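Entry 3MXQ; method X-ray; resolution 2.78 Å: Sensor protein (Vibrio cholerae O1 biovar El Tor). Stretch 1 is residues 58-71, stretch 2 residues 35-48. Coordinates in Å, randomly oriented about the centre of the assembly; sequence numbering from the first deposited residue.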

# COMPACT_ATOMS: atom_id res chain seq x y z
N ASP A 58 4.06 -24.41 -3.99
CA ASP A 58 4.02 -23.57 -2.81
C ASP A 58 5.44 -23.12 -2.49
O ASP A 58 6.41 -23.79 -2.85
CB ASP A 58 3.35 -24.29 -1.62
CG ASP A 58 4.17 -25.45 -1.07
OD1 ASP A 58 5.28 -25.21 -0.54
OD2 ASP A 58 3.69 -26.61 -1.13
N GLY A 59 5.53 -21.97 -1.81
CA GLY A 59 6.79 -21.29 -1.51
C GLY A 59 7.89 -22.17 -0.96
O GLY A 59 9.03 -22.07 -1.39
N GLU A 60 7.55 -23.04 -0.01
CA GLU A 60 8.53 -23.95 0.58
C GLU A 60 9.25 -24.76 -0.50
O GLU A 60 10.48 -24.86 -0.49
CB GLU A 60 7.88 -24.86 1.62
N THR A 61 8.47 -25.32 -1.43
CA THR A 61 8.96 -26.21 -2.47
C THR A 61 9.83 -25.49 -3.51
O THR A 61 10.80 -26.06 -4.02
CB THR A 61 7.78 -26.92 -3.21
OG1 THR A 61 6.83 -27.41 -2.26
CG2 THR A 61 8.28 -28.07 -4.06
N MSE A 62 9.47 -24.24 -3.81
CA MSE A 62 10.10 -23.48 -4.89
C MSE A 62 11.48 -22.94 -4.56
O MSE A 62 12.29 -22.74 -5.45
CB MSE A 62 9.22 -22.31 -5.30
CG MSE A 62 7.88 -22.70 -5.83
SE MSE A 62 7.03 -21.20 -6.72
CE MSE A 62 8.09 -21.16 -8.34
N GLN A 63 11.74 -22.68 -3.29
CA GLN A 63 12.95 -21.99 -2.90
C GLN A 63 14.17 -22.90 -3.08
O GLN A 63 14.15 -24.05 -2.66
CB GLN A 63 12.85 -21.50 -1.45
CG GLN A 63 13.39 -20.10 -1.24
CD GLN A 63 14.51 -20.06 -0.22
OE1 GLN A 63 14.55 -20.86 0.70
NE2 GLN A 63 15.44 -19.14 -0.40
N GLY A 64 15.21 -22.37 -3.71
CA GLY A 64 16.42 -23.14 -3.98
C GLY A 64 16.27 -24.04 -5.19
O GLY A 64 16.95 -25.06 -5.30
N LYS A 65 15.38 -23.65 -6.10
CA LYS A 65 15.14 -24.37 -7.35
C LYS A 65 15.19 -23.41 -8.53
O LYS A 65 14.89 -22.22 -8.39
CB LYS A 65 13.80 -25.09 -7.31
CG LYS A 65 13.72 -26.19 -6.28
CD LYS A 65 12.56 -27.13 -6.57
CE LYS A 65 12.76 -28.48 -5.91
NZ LYS A 65 12.81 -28.35 -4.43
N ASN A 66 15.56 -23.94 -9.69
CA ASN A 66 15.68 -23.17 -10.93
C ASN A 66 14.30 -22.85 -11.55
O ASN A 66 13.52 -23.76 -11.82
CB ASN A 66 16.55 -23.97 -11.90
CG ASN A 66 16.89 -23.21 -13.18
OD1 ASN A 66 16.16 -22.32 -13.63
ND2 ASN A 66 18.00 -23.59 -13.78
N ILE A 67 14.02 -21.56 -11.80
CA ILE A 67 12.74 -21.16 -12.40
C ILE A 67 12.53 -21.83 -13.74
O ILE A 67 11.42 -22.22 -14.08
CB ILE A 67 12.65 -19.66 -12.69
CG1 ILE A 67 13.39 -18.85 -11.66
CG2 ILE A 67 11.20 -19.17 -12.68
CD1 ILE A 67 13.08 -17.39 -11.80
N LEU A 68 13.62 -21.93 -14.49
CA LEU A 68 13.59 -22.47 -15.84
C LEU A 68 13.18 -23.93 -15.82
O LEU A 68 12.53 -24.40 -16.75
CB LEU A 68 14.94 -22.26 -16.54
CG LEU A 68 15.41 -20.80 -16.64
CD1 LEU A 68 16.80 -20.70 -17.20
CD2 LEU A 68 14.47 -19.95 -17.48
N GLU A 69 13.53 -24.65 -14.76
CA GLU A 69 13.08 -26.03 -14.60
C GLU A 69 11.65 -26.14 -14.08
O GLU A 69 10.92 -27.07 -14.44
CB GLU A 69 14.05 -26.82 -13.70
CG GLU A 69 15.45 -26.96 -14.30
CD GLU A 69 16.46 -27.56 -13.33
OE1 GLU A 69 16.29 -27.42 -12.10
OE2 GLU A 69 17.45 -28.17 -13.81
N LEU A 70 11.23 -25.18 -13.25
CA LEU A 70 9.90 -25.21 -12.64
C LEU A 70 8.80 -24.80 -13.61
O LEU A 70 7.66 -25.19 -13.44
CB LEU A 70 9.85 -24.34 -11.39
CG LEU A 70 10.46 -24.95 -10.12
CD1 LEU A 70 10.60 -23.92 -9.01
CD2 LEU A 70 9.66 -26.15 -9.62
N PHE A 71 9.16 -24.02 -14.62
CA PHE A 71 8.17 -23.57 -15.59
C PHE A 71 8.66 -23.76 -17.00
O PHE A 71 8.73 -22.79 -17.75
CB PHE A 71 7.82 -22.10 -15.35
CG PHE A 71 7.30 -21.83 -13.99
CD1 PHE A 71 8.12 -21.28 -13.01
CD2 PHE A 71 5.99 -22.16 -13.66
CE1 PHE A 71 7.65 -21.05 -11.73
CE2 PHE A 71 5.50 -21.93 -12.38
CZ PHE A 71 6.33 -21.38 -11.41
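Stretch 2 (35-48) LCIVRNDYVIVKVN

Stretch 2 folds as a β-hairpin. A strand ending at Arg 39 passes through a type I turn, Arg 39 to Tyr 42, into a second strand that includes residues 44-47, and the two are held by backbone hydrogen bonds such as Ile 37 N to Lys 46 O (2.8 Å) and Val 45 N to Ile 37 O (2.9 Å). The turn end and returning strand lie along the loop between the two short helices of stretch 1, and the chains run in opposite directions: Gly 59 is level with Val 47, Gln 63 with Ile 44 and Asn 66 with Val 43.

Backbone hydrogen bonds fix this register. Ile 67 N donates to Tyr 42 O (2.9 Å), Ile 44 N to Lys 65 O (2.6 Å) and Gly 64 N to Ile 44 O (2.8 Å), all nearly linear. Between the first two, the backbones of Asn 66 and Val 43 form a single bridge, their CA atoms 4.1 Å apart. Gly 64 has the positive phi that glycine favours in a type II turn, and Val 43 packs on its backbone, CG1 3.5 Å from Gly 64 C. Within the same turn, the side chain of Gln 63 adds a hydrogen bond, NE2 donating to Val 45 O at 2.6 Å.

The principal bump is Ile 44, the residue of stretch 2 most covered by stretch 1. Its CD1 lies 3.6 Å from Met 62 CE and 3.7 Å from Leu 70 CD1, while its CG1 meets Ile 67 CG1 at 3.5 Å, so side chains from both helices line its hollow. The end of the Ile 67 side chain reaches the first strand, where its CD1 is 4.2 Å from Cys 36 SG. At the turn end, Leu 68 CD1 covers one face of the Tyr 42 ring, 3.7 Å from its centroid. At the other end, Val 47 points toward stretch 1, its CG1 4.2 Å from Gly 59 CA.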

# COMPACT_ATOMS: atom_id res chain seq x y z
N LEU A 35 5.65 -11.67 -7.38
CA LEU A 35 7.02 -11.20 -7.20
C LEU A 35 7.94 -12.35 -6.89
O LEU A 35 7.63 -13.18 -6.03
CB LEU A 35 7.12 -10.16 -6.09
CG LEU A 35 8.57 -9.72 -5.84
CD1 LEU A 35 8.72 -8.19 -5.81
CD2 LEU A 35 9.14 -10.38 -4.58
N CYS A 36 9.08 -12.37 -7.56
CA CYS A 36 10.03 -13.46 -7.45
C CYS A 36 11.46 -12.94 -7.57
O CYS A 36 11.76 -12.20 -8.50
CB CYS A 36 9.75 -14.43 -8.58
SG CYS A 36 10.84 -15.82 -8.55
N ILE A 37 12.35 -13.31 -6.66
CA ILE A 37 13.75 -12.94 -6.83
C ILE A 37 14.52 -14.18 -7.25
O ILE A 37 14.38 -15.25 -6.64
CB ILE A 37 14.45 -12.38 -5.53
CG1 ILE A 37 13.55 -11.43 -4.73
CG2 ILE A 37 15.79 -11.72 -5.87
CD1 ILE A 37 13.26 -10.11 -5.40
N VAL A 38 15.37 -14.04 -8.26
CA VAL A 38 16.20 -15.15 -8.67
C VAL A 38 17.67 -14.81 -8.66
O VAL A 38 18.07 -13.69 -8.96
CB VAL A 38 15.78 -15.70 -10.04
CG1 VAL A 38 14.29 -15.89 -10.05
CG2 VAL A 38 16.17 -14.75 -11.16
N ARG A 39 18.47 -15.80 -8.30
CA ARG A 39 19.91 -15.70 -8.37
C ARG A 39 20.27 -15.61 -9.86
O ARG A 39 19.40 -15.79 -10.72
CB ARG A 39 20.51 -16.94 -7.74
CG ARG A 39 21.69 -16.69 -6.84
CD ARG A 39 21.88 -17.83 -5.85
NE ARG A 39 22.23 -19.11 -6.47
CZ ARG A 39 22.04 -20.30 -5.91
NH1 ARG A 39 21.49 -20.40 -4.71
NH2 ARG A 39 22.39 -21.40 -6.55
N ASN A 40 21.53 -15.32 -10.19
CA ASN A 40 21.88 -15.17 -11.60
C ASN A 40 22.04 -16.51 -12.32
O ASN A 40 22.28 -16.54 -13.53
CB ASN A 40 23.09 -14.24 -11.81
CG ASN A 40 24.36 -14.73 -11.11
OD1 ASN A 40 24.46 -15.88 -10.65
ND2 ASN A 40 25.35 -13.85 -11.03
N ASP A 41 21.90 -17.60 -11.57
CA ASP A 41 21.89 -18.95 -12.13
C ASP A 41 20.46 -19.50 -12.13
O ASP A 41 20.24 -20.71 -12.21
CB ASP A 41 22.84 -19.88 -11.36
CG ASP A 41 22.49 -19.98 -9.88
OD1 ASP A 41 22.98 -20.92 -9.22
OD2 ASP A 41 21.71 -19.14 -9.37
N TYR A 42 19.50 -18.58 -12.04
CA TYR A 42 18.07 -18.85 -12.20
C TYR A 42 17.40 -19.54 -11.00
O TYR A 42 16.21 -19.85 -11.03
CB TYR A 42 17.79 -19.57 -13.53
CG TYR A 42 18.56 -18.95 -14.68
CD1 TYR A 42 18.21 -17.69 -15.20
CD2 TYR A 42 19.65 -19.60 -15.23
CE1 TYR A 42 18.94 -17.12 -16.25
CE2 TYR A 42 20.38 -19.05 -16.27
CZ TYR A 42 20.03 -17.81 -16.78
OH TYR A 42 20.79 -17.30 -17.82
N VAL A 43 18.17 -19.73 -9.94
CA VAL A 43 17.68 -20.36 -8.72
C VAL A 43 16.82 -19.38 -7.92
O VAL A 43 17.24 -18.25 -7.67
CB VAL A 43 18.85 -20.88 -7.86
CG1 VAL A 43 18.34 -21.54 -6.60
CG2 VAL A 43 19.70 -21.86 -8.65
N ILE A 44 15.62 -19.82 -7.54
CA ILE A 44 14.68 -18.96 -6.81
C ILE A 44 15.10 -18.74 -5.36
O ILE A 44 15.40 -19.68 -4.63
CB ILE A 44 13.24 -19.50 -6.87
CG1 ILE A 44 12.72 -19.42 -8.31
CG2 ILE A 44 12.31 -18.70 -5.95
CD1 ILE A 44 11.63 -20.39 -8.61
N VAL A 45 15.12 -17.48 -4.97
CA VAL A 45 15.60 -17.09 -3.66
C VAL A 45 14.45 -16.67 -2.75
O VAL A 45 14.40 -17.05 -1.60
CB VAL A 45 16.63 -15.95 -3.78
CG1 VAL A 45 17.01 -15.42 -2.41
CG2 VAL A 45 17.86 -16.45 -4.52
N LYS A 46 13.53 -15.87 -3.28
CA LYS A 46 12.41 -15.35 -2.51
C LYS A 46 11.21 -15.26 -3.43
O LYS A 46 11.35 -15.03 -4.63
CB LYS A 46 12.74 -13.96 -1.96
CG LYS A 46 11.50 -13.12 -1.55
CD LYS A 46 11.89 -11.93 -0.71
CE LYS A 46 10.69 -11.36 0.04
NZ LYS A 46 10.33 -12.16 1.25
N VAL A 47 10.03 -15.39 -2.84
CA VAL A 47 8.80 -15.35 -3.60
C VAL A 47 7.62 -14.81 -2.76
O VAL A 47 7.49 -15.15 -1.60
CB VAL A 47 8.55 -16.75 -4.22
CG1 VAL A 47 8.62 -17.83 -3.15
CG2 VAL A 47 7.24 -16.80 -4.93
N ASN A 48 6.82 -13.93 -3.36
CA ASN A 48 5.47 -13.55 -2.89
C ASN A 48 4.57 -14.67 -2.45
O ASN A 48 4.58 -15.75 -3.04
CB ASN A 48 4.71 -12.97 -4.07
CG ASN A 48 4.62 -11.50 -4.02
OD1 ASN A 48 5.19 -10.87 -3.14
ND2 ASN A 48 3.90 -10.94 -4.96